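Local atomic coordinates of mandelate racemase/muconate lactonizing protein (Thermobispora bispora, PDB entry 3VC5), a protein that probably catalyses the magnesium-dependent dehydration of D-glucarate to 5-dehydro-4-deoxy-D-glucarate, as a member of the mandelate racemase/muconate lactonizing enzyme family. Residues A[334-342]-A[360-371]; A[312-322]-A[346-357]. All coordinates share one frame; numbering follows the deposited sequence.

Contact 1. Residues A[334-342]-A[360-371]; sequences ELSMHSNSH and ITHACDTHTPWQ. With PO4 (phosphate ion), chain B.
Glu334 and His362 both carry CG opposite the carbonyl carbon and beside the backbone N (chi1 -66° and -67°), a choice that brings carboxylate and imidazole together at one end of the contact. The fold is the (beta/alpha)7-beta barrel of the enolase superfamily: 360-371 runs alongside strand 334-337 in the same direction, and Cys364 and Thr366 also touch strand 161-169, so the segment spans the seam between these strands. His362 NE2 donates to Glu334 OE1 over 2.7 Å, in the ring plane and on the anti side of the carboxylate. On the apolar side, Leu335 CD2 packs on Ile360 CG1 at 3.6 Å, while Met337 lays CB, SD and CE along Cys364 SG. The backbones are joined where Asp365 N donates to Met337 O (3.0 Å, N-H...O angle 157°). Asp365 forms salt bridges with Lys209 and Arg237 and a hydrogen bond with Ser165, and water 2 links its OD2 to Ser339 N. From this strand end His338, a predicted proton acceptor, points its CB away from 360-371 and bonds to Asp311, consistent with the family's His-Asp pair. Ser339 OG and His367 ND1 form a hydrogen bond of 2.8 Å at the ring edge, with Ser341 N above one face. This fixes the ring's rotation while its other nitrogen, NE2, donates to phosphate O2 at 2.7 Å. Lys211, Asn42, His47 and Arg421 also bind the ion, probably a crystallisation component. Farther along, His342 NE2 and Thr366 OG1 hydrogen-bond at 2.7 Å, and Thr366 OG1 is also hydrogen-bonded to Thr368 OG1.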
# COMPACT_ATOMS: atom_id res chain seq x y z
N GLU A 334 -12.45 -8.55 1.38
CA GLU A 334 -12.07 -8.46 2.81
C GLU A 334 -10.84 -9.30 3.12
O GLU A 334 -10.46 -10.13 2.31
CB GLU A 334 -13.25 -8.83 3.69
CG GLU A 334 -14.35 -7.83 3.55
CD GLU A 334 -15.62 -8.27 4.17
OE1 GLU A 334 -15.63 -9.31 4.88
OE2 GLU A 334 -16.62 -7.56 3.95
N LEU A 335 -10.22 -9.07 4.28
CA LEU A 335 -8.99 -9.77 4.62
C LEU A 335 -9.09 -10.62 5.84
O LEU A 335 -9.65 -10.20 6.88
CB LEU A 335 -7.83 -8.80 4.82
CG LEU A 335 -6.68 -8.89 3.79
CD1 LEU A 335 -7.12 -8.52 2.42
CD2 LEU A 335 -5.49 -8.02 4.20
N SER A 336 -8.53 -11.82 5.71
CA SER A 336 -8.24 -12.66 6.85
C SER A 336 -6.73 -12.96 6.78
O SER A 336 -5.99 -12.25 6.08
CB SER A 336 -9.08 -13.94 6.77
OG SER A 336 -8.88 -14.76 7.91
N MET A 337 -6.27 -13.99 7.49
CA MET A 337 -4.83 -14.28 7.46
C MET A 337 -4.62 -15.78 7.52
O MET A 337 -5.16 -16.44 8.41
CB MET A 337 -4.12 -13.63 8.66
CG MET A 337 -2.59 -13.70 8.58
SD MET A 337 -1.72 -12.84 9.93
CE MET A 337 -2.16 -11.13 9.58
N HIS A 338 -3.82 -16.29 6.60
CA HIS A 338 -3.44 -17.70 6.52
C HIS A 338 -2.23 -17.95 7.44
O HIS A 338 -1.33 -17.09 7.59
CB HIS A 338 -3.10 -18.04 5.05
CG HIS A 338 -2.33 -19.32 4.87
ND1 HIS A 338 -0.94 -19.37 4.87
CD2 HIS A 338 -2.77 -20.59 4.69
CE1 HIS A 338 -0.56 -20.63 4.68
NE2 HIS A 338 -1.65 -21.40 4.59
N SER A 339 -2.19 -19.18 7.96
CA SER A 339 -1.11 -19.62 8.83
C SER A 339 -0.45 -20.91 8.26
O SER A 339 -1.14 -21.73 7.62
CB SER A 339 -1.68 -19.87 10.25
OG SER A 339 -0.71 -20.46 11.08
N ASN A 340 0.85 -21.08 8.51
CA ASN A 340 1.50 -22.40 8.47
C ASN A 340 2.11 -22.65 9.86
O ASN A 340 2.34 -21.67 10.62
CB ASN A 340 2.62 -22.47 7.44
CG ASN A 340 2.13 -22.64 6.02
OD1 ASN A 340 2.32 -21.74 5.21
ND2 ASN A 340 1.54 -23.79 5.71
N SER A 341 2.41 -23.90 10.19
CA SER A 341 3.02 -24.21 11.50
C SER A 341 4.14 -23.22 11.76
O SER A 341 5.05 -23.10 10.92
CB SER A 341 3.64 -25.60 11.43
OG SER A 341 2.64 -26.54 11.07
N HIS A 342 4.13 -22.57 12.93
CA HIS A 342 5.06 -21.44 13.11
C HIS A 342 5.33 -21.18 14.58
O HIS A 342 4.66 -21.72 15.48
CB HIS A 342 4.46 -20.15 12.46
CG HIS A 342 3.25 -19.62 13.17
ND1 HIS A 342 3.35 -18.89 14.34
CD2 HIS A 342 1.92 -19.79 12.95
CE1 HIS A 342 2.14 -18.57 14.77
NE2 HIS A 342 1.25 -19.11 13.95
N ILE A 360 -7.75 -5.72 8.08
CA ILE A 360 -7.69 -7.10 8.54
C ILE A 360 -8.69 -7.18 9.68
O ILE A 360 -8.36 -6.88 10.83
CB ILE A 360 -6.28 -7.58 8.94
CG1 ILE A 360 -5.33 -7.49 7.72
CG2 ILE A 360 -6.38 -9.01 9.52
CD1 ILE A 360 -3.86 -7.81 8.03
N THR A 361 -9.91 -7.56 9.33
CA THR A 361 -11.06 -7.46 10.23
C THR A 361 -11.65 -8.82 10.62
O THR A 361 -12.50 -8.91 11.50
CB THR A 361 -12.17 -6.57 9.60
OG1 THR A 361 -12.38 -6.97 8.24
CG2 THR A 361 -11.76 -5.11 9.65
N HIS A 362 -11.21 -9.88 9.95
CA HIS A 362 -11.63 -11.23 10.29
C HIS A 362 -10.59 -11.82 11.24
O HIS A 362 -9.43 -11.40 11.23
CB HIS A 362 -11.74 -12.09 9.02
CG HIS A 362 -12.84 -11.66 8.11
ND1 HIS A 362 -14.12 -12.17 8.19
CD2 HIS A 362 -12.86 -10.75 7.10
CE1 HIS A 362 -14.88 -11.62 7.25
NE2 HIS A 362 -14.14 -10.74 6.59
N ALA A 363 -10.99 -12.80 12.06
CA ALA A 363 -10.03 -13.47 12.97
C ALA A 363 -8.91 -14.07 12.13
O ALA A 363 -9.17 -14.63 11.06
CB ALA A 363 -10.71 -14.57 13.78
N CYS A 364 -7.66 -13.93 12.57
CA CYS A 364 -6.55 -14.54 11.85
C CYS A 364 -6.41 -16.01 12.21
O CYS A 364 -6.71 -16.43 13.34
CB CYS A 364 -5.21 -13.84 12.19
SG CYS A 364 -5.11 -12.09 11.76
N ASP A 365 -5.86 -16.79 11.28
CA ASP A 365 -5.55 -18.19 11.58
C ASP A 365 -4.22 -18.30 12.30
O ASP A 365 -3.33 -17.49 12.08
CB ASP A 365 -5.50 -19.02 10.30
CG ASP A 365 -6.87 -19.21 9.67
OD1 ASP A 365 -7.89 -18.97 10.35
OD2 ASP A 365 -6.91 -19.54 8.47
N THR A 366 -4.10 -19.30 13.17
CA THR A 366 -2.78 -19.68 13.70
C THR A 366 -2.74 -21.17 14.05
O THR A 366 -3.75 -21.74 14.48
CB THR A 366 -2.38 -18.86 14.96
OG1 THR A 366 -1.06 -19.25 15.36
CG2 THR A 366 -3.38 -18.99 16.10
N HIS A 367 -1.58 -21.80 13.84
CA HIS A 367 -1.35 -23.18 14.26
C HIS A 367 -0.86 -23.25 15.71
O HIS A 367 -0.60 -24.33 16.22
CB HIS A 367 -0.32 -23.85 13.37
CG HIS A 367 -0.81 -24.19 11.99
ND1 HIS A 367 -1.01 -23.23 11.00
CD2 HIS A 367 -1.16 -25.37 11.44
CE1 HIS A 367 -1.44 -23.83 9.90
NE2 HIS A 367 -1.53 -25.13 10.13
N THR A 368 -0.74 -22.10 16.36
CA THR A 368 -0.08 -22.06 17.68
C THR A 368 -0.44 -23.21 18.64
O THR A 368 0.45 -23.84 19.18
CB THR A 368 -0.29 -20.68 18.36
OG1 THR A 368 0.40 -19.66 17.61
CG2 THR A 368 0.21 -20.71 19.81
N PRO A 369 -1.75 -23.52 18.83
CA PRO A 369 -2.04 -24.56 19.87
C PRO A 369 -1.33 -25.89 19.58
O PRO A 369 -0.94 -26.61 20.51
CB PRO A 369 -3.55 -24.74 19.74
CG PRO A 369 -4.04 -23.37 19.22
CD PRO A 369 -2.98 -22.97 18.23
N TRP A 370 -1.17 -26.23 18.30
CA TRP A 370 -0.64 -27.53 17.88
C TRP A 370 0.83 -27.67 18.22
O TRP A 370 1.34 -28.80 18.31
CB TRP A 370 -0.86 -27.71 16.35
CG TRP A 370 -2.36 -27.72 16.08
CD1 TRP A 370 -3.07 -26.82 15.35
CD2 TRP A 370 -3.32 -28.68 16.58
NE1 TRP A 370 -4.42 -27.15 15.35
CE2 TRP A 370 -4.59 -28.27 16.12
CE3 TRP A 370 -3.23 -29.81 17.41
CZ2 TRP A 370 -5.76 -29.00 16.41
CZ3 TRP A 370 -4.39 -30.52 17.70
CH2 TRP A 370 -5.64 -30.11 17.22
N GLN A 371 1.51 -26.53 18.37
CA GLN A 371 2.93 -26.57 18.70
C GLN A 371 3.14 -26.73 20.21
O GLN A 371 4.26 -26.88 20.67
CB GLN A 371 3.65 -25.34 18.15
CG GLN A 371 4.36 -25.65 16.82
CD GLN A 371 3.43 -26.38 15.85
OE1 GLN A 371 2.54 -25.75 15.23
NE2 GLN A 371 3.61 -27.70 15.72
P PO4 B . -1.67 -26.75 6.54
O1 PO4 B . -2.10 -28.17 6.42
O2 PO4 B . -1.11 -26.62 7.94
O3 PO4 B . -0.61 -26.43 5.57
O4 PO4 B . -2.82 -25.91 6.33
O HOH W 1 -11.62 -6.39 5.44
O HOH W 2 -4.61 -20.63 7.40
O HOH W 3 1.07 -27.14 13.21
O HOH W 4 2.15 -22.99 15.13

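Contact 2. Residues A[312-322]-A[346-357]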
# COMPACT_ATOMS: atom_id res chain seq x y z
N HIS A 312 2.10 -12.72 5.30
CA HIS A 312 3.33 -11.97 5.03
C HIS A 312 4.48 -12.87 4.64
O HIS A 312 5.47 -12.38 4.06
CB HIS A 312 3.72 -11.08 6.22
CG HIS A 312 4.36 -11.82 7.37
ND1 HIS A 312 3.63 -12.28 8.44
CD2 HIS A 312 5.66 -12.15 7.61
CE1 HIS A 312 4.45 -12.86 9.30
NE2 HIS A 312 5.69 -12.76 8.85
N HIS A 313 4.38 -14.17 4.97
CA HIS A 313 5.50 -15.07 4.66
C HIS A 313 5.64 -15.34 3.18
O HIS A 313 6.70 -15.78 2.73
CB HIS A 313 5.35 -16.42 5.40
CG HIS A 313 5.27 -16.29 6.89
ND1 HIS A 313 4.07 -16.16 7.54
CD2 HIS A 313 6.22 -16.33 7.86
CE1 HIS A 313 4.28 -16.09 8.86
NE2 HIS A 313 5.59 -16.17 9.06
N TYR A 314 4.57 -15.12 2.40
CA TYR A 314 4.75 -15.28 0.94
C TYR A 314 4.23 -14.09 0.14
O TYR A 314 4.41 -14.07 -1.08
CB TYR A 314 4.18 -16.63 0.40
CG TYR A 314 2.69 -16.85 0.62
CD1 TYR A 314 1.75 -16.29 -0.24
CD2 TYR A 314 2.22 -17.62 1.69
CE1 TYR A 314 0.39 -16.54 -0.08
CE2 TYR A 314 0.88 -17.87 1.86
CZ TYR A 314 -0.04 -17.28 1.01
OH TYR A 314 -1.39 -17.53 1.21
N TRP A 315 3.64 -13.08 0.81
CA TRP A 315 3.28 -11.82 0.12
C TRP A 315 4.40 -10.77 0.24
O TRP A 315 4.27 -9.67 -0.25
CB TRP A 315 1.94 -11.25 0.59
CG TRP A 315 0.74 -11.98 0.05
CD1 TRP A 315 0.15 -13.10 0.58
CD2 TRP A 315 -0.02 -11.63 -1.11
NE1 TRP A 315 -0.96 -13.44 -0.16
CE2 TRP A 315 -1.08 -12.58 -1.23
CE3 TRP A 315 0.09 -10.61 -2.07
CZ2 TRP A 315 -2.03 -12.53 -2.25
CZ3 TRP A 315 -0.87 -10.56 -3.13
CH2 TRP A 315 -1.92 -11.52 -3.19
N GLY A 316 5.49 -11.11 0.93
CA GLY A 316 6.68 -10.27 0.91
C GLY A 316 6.86 -9.34 2.08
O GLY A 316 7.46 -8.25 1.93
N GLY A 317 6.45 -9.77 3.27
CA GLY A 317 6.71 -8.97 4.46
C GLY A 317 5.54 -8.13 4.92
O GLY A 317 4.46 -8.11 4.28
N LEU A 318 5.73 -7.41 6.03
CA LEU A 318 4.62 -6.68 6.61
C LEU A 318 4.15 -5.47 5.77
O LEU A 318 2.95 -5.25 5.60
CB LEU A 318 4.94 -6.25 8.04
CG LEU A 318 5.54 -7.35 8.92
CD1 LEU A 318 5.58 -6.85 10.35
CD2 LEU A 318 4.72 -8.67 8.85
N VAL A 319 5.09 -4.66 5.32
CA VAL A 319 4.70 -3.49 4.53
C VAL A 319 4.00 -3.88 3.23
O VAL A 319 2.91 -3.33 2.94
CB VAL A 319 5.92 -2.57 4.26
CG1 VAL A 319 5.50 -1.40 3.39
CG2 VAL A 319 6.46 -2.08 5.59
N ARG A 320 4.56 -4.83 2.48
CA ARG A 320 3.90 -5.25 1.23
C ARG A 320 2.50 -5.82 1.53
O ARG A 320 1.54 -5.55 0.80
CB ARG A 320 4.74 -6.26 0.45
CG ARG A 320 5.92 -5.65 -0.32
CD ARG A 320 6.76 -6.65 -1.10
NE ARG A 320 6.04 -7.55 -2.02
CZ ARG A 320 6.00 -7.39 -3.35
NH1 ARG A 320 6.59 -6.34 -3.90
NH2 ARG A 320 5.35 -8.28 -4.12
N SER A 321 2.39 -6.56 2.63
CA SER A 321 1.09 -7.12 3.02
C SER A 321 0.11 -5.98 3.31
O SER A 321 -1.08 -6.07 2.93
CB SER A 321 1.21 -8.05 4.22
OG SER A 321 1.96 -9.21 3.89
N ALA A 322 0.57 -4.96 4.04
CA ALA A 322 -0.29 -3.79 4.31
C ALA A 322 -0.77 -3.13 3.00
O ALA A 322 -1.93 -2.72 2.90
CB ALA A 322 0.42 -2.76 5.23
N SER A 346 7.13 -15.37 14.10
CA SER A 346 6.01 -15.26 13.14
C SER A 346 4.74 -14.77 13.85
O SER A 346 4.04 -13.91 13.34
CB SER A 346 5.72 -16.59 12.45
OG SER A 346 6.71 -16.80 11.47
N LEU A 347 4.46 -15.30 15.05
CA LEU A 347 3.23 -14.86 15.76
C LEU A 347 3.30 -13.37 16.09
O LEU A 347 2.30 -12.64 15.91
CB LEU A 347 2.98 -15.64 17.06
CG LEU A 347 1.64 -15.34 17.75
CD1 LEU A 347 0.43 -15.62 16.87
CD2 LEU A 347 1.53 -16.14 19.04
N ALA A 348 4.48 -12.88 16.51
CA ALA A 348 4.62 -11.44 16.83
C ALA A 348 4.39 -10.64 15.54
O ALA A 348 3.66 -9.65 15.53
CB ALA A 348 5.99 -11.14 17.38
N ALA A 349 5.01 -11.09 14.44
CA ALA A 349 4.89 -10.36 13.17
C ALA A 349 3.44 -10.34 12.67
O ALA A 349 2.94 -9.29 12.25
CB ALA A 349 5.81 -10.95 12.14
N MET A 350 2.77 -11.49 12.73
CA MET A 350 1.36 -11.59 12.38
C MET A 350 0.52 -10.62 13.16
O MET A 350 -0.40 -9.98 12.63
CB MET A 350 0.84 -13.03 12.57
CG MET A 350 1.51 -14.04 11.62
SD MET A 350 1.43 -15.75 12.26
CE MET A 350 -0.25 -16.18 11.91
N THR A 351 0.82 -10.53 14.45
CA THR A 351 0.03 -9.74 15.37
C THR A 351 0.22 -8.23 15.15
O THR A 351 -0.75 -7.48 15.12
CB THR A 351 0.33 -10.16 16.82
OG1 THR A 351 -0.03 -11.55 16.97
CG2 THR A 351 -0.44 -9.30 17.84
N HIS A 352 1.46 -7.78 14.97
CA HIS A 352 1.69 -6.37 14.67
C HIS A 352 1.04 -6.00 13.35
O HIS A 352 0.44 -4.91 13.23
CB HIS A 352 3.21 -6.03 14.63
CG HIS A 352 3.83 -5.95 15.98
ND1 HIS A 352 3.85 -4.78 16.72
CD2 HIS A 352 4.49 -6.88 16.72
CE1 HIS A 352 4.47 -5.01 17.87
NE2 HIS A 352 4.86 -6.27 17.90
N LEU A 353 1.18 -6.87 12.34
CA LEU A 353 0.58 -6.56 11.03
C LEU A 353 -0.94 -6.44 11.17
O LEU A 353 -1.56 -5.44 10.74
CB LEU A 353 0.94 -7.66 10.02
CG LEU A 353 0.19 -7.61 8.67
CD1 LEU A 353 0.50 -6.31 7.89
CD2 LEU A 353 0.57 -8.84 7.85
N ALA A 354 -1.58 -7.45 11.76
CA ALA A 354 -3.04 -7.39 11.90
C ALA A 354 -3.50 -6.22 12.78
O ALA A 354 -4.52 -5.58 12.49
CB ALA A 354 -3.59 -8.71 12.45
N ALA A 355 -2.77 -5.94 13.87
CA ALA A 355 -3.19 -4.86 14.77
C ALA A 355 -3.19 -3.49 14.10
O ALA A 355 -3.99 -2.61 14.45
CB ALA A 355 -2.28 -4.82 16.05
N ALA A 356 -2.27 -3.30 13.15
CA ALA A 356 -2.02 -1.98 12.56
C ALA A 356 -2.62 -1.86 11.17
O ALA A 356 -2.34 -0.88 10.48
CB ALA A 356 -0.49 -1.69 12.49
N THR A 357 -3.45 -2.83 10.76
CA THR A 357 -3.97 -2.78 9.39
C THR A 357 -5.48 -2.74 9.50
O THR A 357 -6.13 -3.74 9.84
CB THR A 357 -3.48 -4.01 8.53
OG1 THR A 357 -2.04 -4.01 8.53
CG2 THR A 357 -4.03 -3.95 7.07
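His312 pushes its ring as a knob among Ser346, Ala349, Met350 and Leu353, and Leu353 answers as a knob among His312, Leu318, Ser321 and Ala322. This reciprocal knobs-into-holes packing joins the short helical turn 312-315 and helix 318-330 to helix 344-355, neighbours in the helical layer around the enolase-superfamily barrel; the axes of 318-322 and 346-355 approach to 10.3 Å at a crossing angle of -35°. The His312 ring lies between two neighbours of its own segment. Leu318 CD2 sits 3.5 Å above one face, and His313 ND1 lies over the opposite face, both offset toward the rim. With CG held between backbone N and carbonyl carbon (chi1 77°), the ring turns its CE1 corner to the helix, where it meets Ala349 CB at 3.7 Å and points edge-on at Met350 CG. His313 in turn has His312 NE2 over a face, while its edge is aimed at Ser346. There His313 NE2 and Ser346 OG share a hydrogen bond of 2.7 Å, fairly straight (154° at a hydrogen placed on NE2), though either could be the donor. Ser346 OG is also bonded to Arg53, and Asp311, the partner of His338, accepts from His313 N. With an alanine in place of His313, Ser346 OG would probably keep Arg53 but lose its imidazole mate, and the His312 ring, no longer flanked on that face, is likely to be freer to turn. Leu353 splays its two methyls: CD2 rests on Ser321 CB at 3.8 Å, and CD1 approaches Leu318 O to 3.5 Å. Ser321 OG donates to Gly317 O over 2.8 Å, from the face of that carbonyl opposite to Ser321 N.

Overall arrangement
Followed from the N terminus, the four segments come in the order 312-322, 334-342, 346-357, 360-371, and the two contacts therefore cross. Contact 2 closes the loop from helix 318-330 through strand 334-337 to helix 344-355, tying neighbouring helices of the barrel's outer layer. Contact 1 starts within that loop; the chain then runs through helix 344-355 and comes back beside strand 334-337, joining it to the chain that leads toward strand 388-390. Their centres lie 11 Å apart, and Met350 packs between them: its CB lies 3.7 Å from Met337 SD, and its CE 3.4 Å from Asp365 O. Barrel wall and outer helix thus meet directly.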